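Local coordinates for protein Cel44C (Paenibacillus polymyxa, PDB 2YIH) that hydrolyses xyloglucan and related beta-1,4-glucans as the family 44 glycoside hydrolase part of a longer, multi-domain enzyme, at residues Ala459-Phe464 and Arg500-Val505. The protein carries 8 engineered substitutions. Sequence-based numbering, arbitrary orientation.
Sequences AFDAQF and RFTYTV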
loop_
_atom_site.group_PDB
_atom_site.type_symbol
_atom_site.label_atom_id
_atom_site.label_comp_id
_atom_site.label_asym_id
_atom_site.label_seq_id
_atom_site.Cartn_x
_atom_site.Cartn_y
_atom_site.Cartn_z
ATOM N N ALA A 459 -15.580 25.598 -12.382
ATOM C CA ALA A 459 -15.953 25.552 -10.966
ATOM C C ALA A 459 -17.337 24.942 -10.862
ATOM O O ALA A 459 -18.091 24.938 -11.840
ATOM C CB ALA A 459 -15.964 26.949 -10.364
ATOM N N PHE A 460 -17.688 24.461 -9.675
ATOM C CA PHE A 460 -19.093 24.210 -9.360
ATOM C C PHE A 460 -19.439 24.749 -7.981
ATOM O O PHE A 460 -18.582 24.839 -7.096
ATOM C CB PHE A 460 -19.478 22.721 -9.487
ATOM C CG PHE A 460 -18.616 21.772 -8.673
ATOM C CD1 PHE A 460 -18.792 21.644 -7.291
ATOM C CD2 PHE A 460 -17.733 20.916 -9.314
ATOM C CE1 PHE A 460 -18.010 20.746 -6.542
ATOM C CE2 PHE A 460 -16.988 19.990 -8.586
ATOM C CZ PHE A 460 -17.119 19.899 -7.217
ATOM N N ASP A 461 -20.721 25.019 -7.760
ATOM C CA ASP A 461 -21.191 25.322 -6.414
ATOM C C ASP A 461 -21.698 24.000 -5.844
ATOM O O ASP A 461 -22.609 23.401 -6.401
ATOM C CB ASP A 461 -22.354 26.332 -6.461
ATOM C CG ASP A 461 -21.890 27.765 -6.699
ATOM O OD1 ASP A 461 -20.665 28.043 -6.712
ATOM O OD2 ASP A 461 -22.767 28.629 -6.925
ATOM N N ALA A 462 -21.085 23.526 -4.760
ATOM C CA ALA A 462 -21.543 22.295 -4.115
ATOM C C ALA A 462 -22.574 22.673 -3.072
ATOM O O ALA A 462 -22.268 23.415 -2.143
ATOM C CB ALA A 462 -20.359 21.562 -3.448
ATOM N N GLN A 463 -23.791 22.154 -3.225
ATOM C CA GLN A 463 -24.862 22.384 -2.278
ATOM C C GLN A 463 -24.917 21.160 -1.371
ATOM O O GLN A 463 -25.271 20.074 -1.837
ATOM C CB GLN A 463 -26.176 22.502 -3.064
ATOM C CG GLN A 463 -27.431 22.579 -2.232
ATOM C CD GLN A 463 -28.657 22.772 -3.100
ATOM O OE1 GLN A 463 -29.776 22.462 -2.691
ATOM N NE2 GLN A 463 -28.446 23.256 -4.323
ATOM N N PHE A 464 -24.496 21.323 -0.122
ATOM C CA PHE A 464 -24.443 20.204 0.832
ATOM C C PHE A 464 -25.735 20.114 1.642
ATOM O O PHE A 464 -26.235 21.129 2.133
ATOM C CB PHE A 464 -23.294 20.375 1.812
ATOM C CG PHE A 464 -21.939 20.235 1.191
ATOM C CD1 PHE A 464 -21.312 21.343 0.626
ATOM C CD2 PHE A 464 -21.281 19.001 1.186
ATOM C CE1 PHE A 464 -20.034 21.225 0.076
ATOM C CE2 PHE A 464 -19.989 18.883 0.637
ATOM C CZ PHE A 464 -19.389 19.992 0.073
ATOM N N ARG A 500 -27.891 22.850 5.806
ATOM C CA ARG A 500 -27.559 22.951 4.393
ATOM C C ARG A 500 -26.630 24.133 4.204
ATOM O O ARG A 500 -26.793 25.182 4.841
ATOM C CB ARG A 500 -28.823 23.130 3.543
ATOM C CG ARG A 500 -29.813 21.976 3.641
ATOM C CD ARG A 500 -31.110 22.336 2.937
ATOM N NE ARG A 500 -30.871 22.848 1.591
ATOM C CZ ARG A 500 -31.278 22.246 0.479
ATOM N NH1 ARG A 500 -31.955 21.109 0.549
ATOM N NH2 ARG A 500 -31.022 22.789 -0.702
ATOM N N PHE A 501 -25.630 23.968 3.347
ATOM C CA PHE A 501 -24.777 25.117 2.994
ATOM C C PHE A 501 -24.224 24.914 1.603
ATOM O O PHE A 501 -24.299 23.801 1.056
ATOM C CB PHE A 501 -23.660 25.341 4.024
ATOM C CG PHE A 501 -22.574 24.307 3.974
ATOM C CD1 PHE A 501 -22.703 23.109 4.660
ATOM C CD2 PHE A 501 -21.423 24.514 3.200
ATOM C CE1 PHE A 501 -21.702 22.126 4.601
ATOM C CE2 PHE A 501 -20.450 23.518 3.095
ATOM C CZ PHE A 501 -20.580 22.337 3.821
ATOM N N THR A 502 -23.743 26.001 0.999
ATOM C CA THR A 502 -23.162 25.922 -0.326
ATOM C C THR A 502 -21.719 26.419 -0.236
ATOM O O THR A 502 -21.418 27.323 0.548
ATOM C CB THR A 502 -23.952 26.765 -1.369
ATOM O OG1 THR A 502 -25.292 26.253 -1.473
ATOM C CG2 THR A 502 -23.324 26.641 -2.752
ATOM N N TYR A 503 -20.840 25.786 -0.998
ATOM C CA TYR A 503 -19.439 26.219 -1.055
ATOM C C TYR A 503 -18.967 26.029 -2.481
ATOM O O TYR A 503 -19.236 25.002 -3.088
ATOM C CB TYR A 503 -18.574 25.387 -0.089
ATOM C CG TYR A 503 -17.323 26.095 0.360
ATOM C CD1 TYR A 503 -17.369 27.055 1.354
ATOM C CD2 TYR A 503 -16.101 25.883 -0.293
ATOM C CE1 TYR A 503 -16.219 27.716 1.778
ATOM C CE2 TYR A 503 -14.951 26.541 0.110
ATOM C CZ TYR A 503 -15.003 27.447 1.152
ATOM O OH TYR A 503 -13.866 28.124 1.579
ATOM N N THR A 504 -18.267 27.018 -3.034
ATOM C CA THR A 504 -17.824 26.911 -4.417
ATOM C C THR A 504 -16.497 26.145 -4.422
ATOM O O THR A 504 -15.586 26.493 -3.687
ATOM C CB THR A 504 -17.628 28.317 -5.046
ATOM O OG1 THR A 504 -18.881 29.043 -4.983
ATOM C CG2 THR A 504 -17.181 28.209 -6.506
ATOM N N VAL A 505 -16.384 25.161 -5.306
ATOM C CA VAL A 505 -15.112 24.446 -5.506
ATOM C C VAL A 505 -14.565 24.792 -6.892
ATOM O O VAL A 505 -15.116 24.411 -7.901
ATOM C CB VAL A 505 -15.303 22.921 -5.365
ATOM C CG1 VAL A 505 -13.926 22.215 -5.340
ATOM C CG2 VAL A 505 -16.107 22.605 -4.068
#
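Phe460, Ala462 and Phe464 form hydrogen-bonded antiparallel pairs with Val505, Tyr503 and Phe501, two backbone bonds a pair, and the axes of strands 460-464 and 500-505 approach to 4.5 Å, their N-to-C directions 155° apart. The bond from Phe464 N to Phe501 O is the shortest of the six, at 2.8 Å. These three pairs turn their side chains to one largely buried face of the sheet, where Phe464 and Phe501 meet ring to ring. The rings of Phe464 and Phe501 are nearly parallel, 13° between planes, but laterally displaced, leaving little of one ring above the other: CD1 of Phe464 lies 3.4 Å from CE2 of Phe501. CB of Phe464 adds a CH-pi contact over one face of the Phe501 ring, 4.0 Å from its centroid. Phe501 reaches this position with CG between the backbone N and carbonyl carbon (chi1 72°), and it also touches Ile493. An alanine in place of Phe501 would probably leave Phe464 without its aromatic neighbour and open a gap toward Ile493. Farther along, CE1 of Phe460 packs alongside Val505, 3.6 Å from CG2. The ring of Tyr503 turns toward strand 487-493, where its OH is hydrogen-bonded to Ala491 O. On the other face, Thr504 OG1 donates to Asp461 OD1 at 2.7 Å, arriving from above the carboxylate plane. Strand 500-505 is one of the two edge strands of its sheet, and strand 460-467 links it to strand 9-22, Asp461 bonding to the backbone of Ile10 and Gln463 to those of Ile10 and Ile12. The beta domain beside the catalytic barrel thus gains an edge strand whose two faces differ in chemistry: apolar rings are buried within, while threonines and a carboxylate line the more exposed side, far from the glycan pocket.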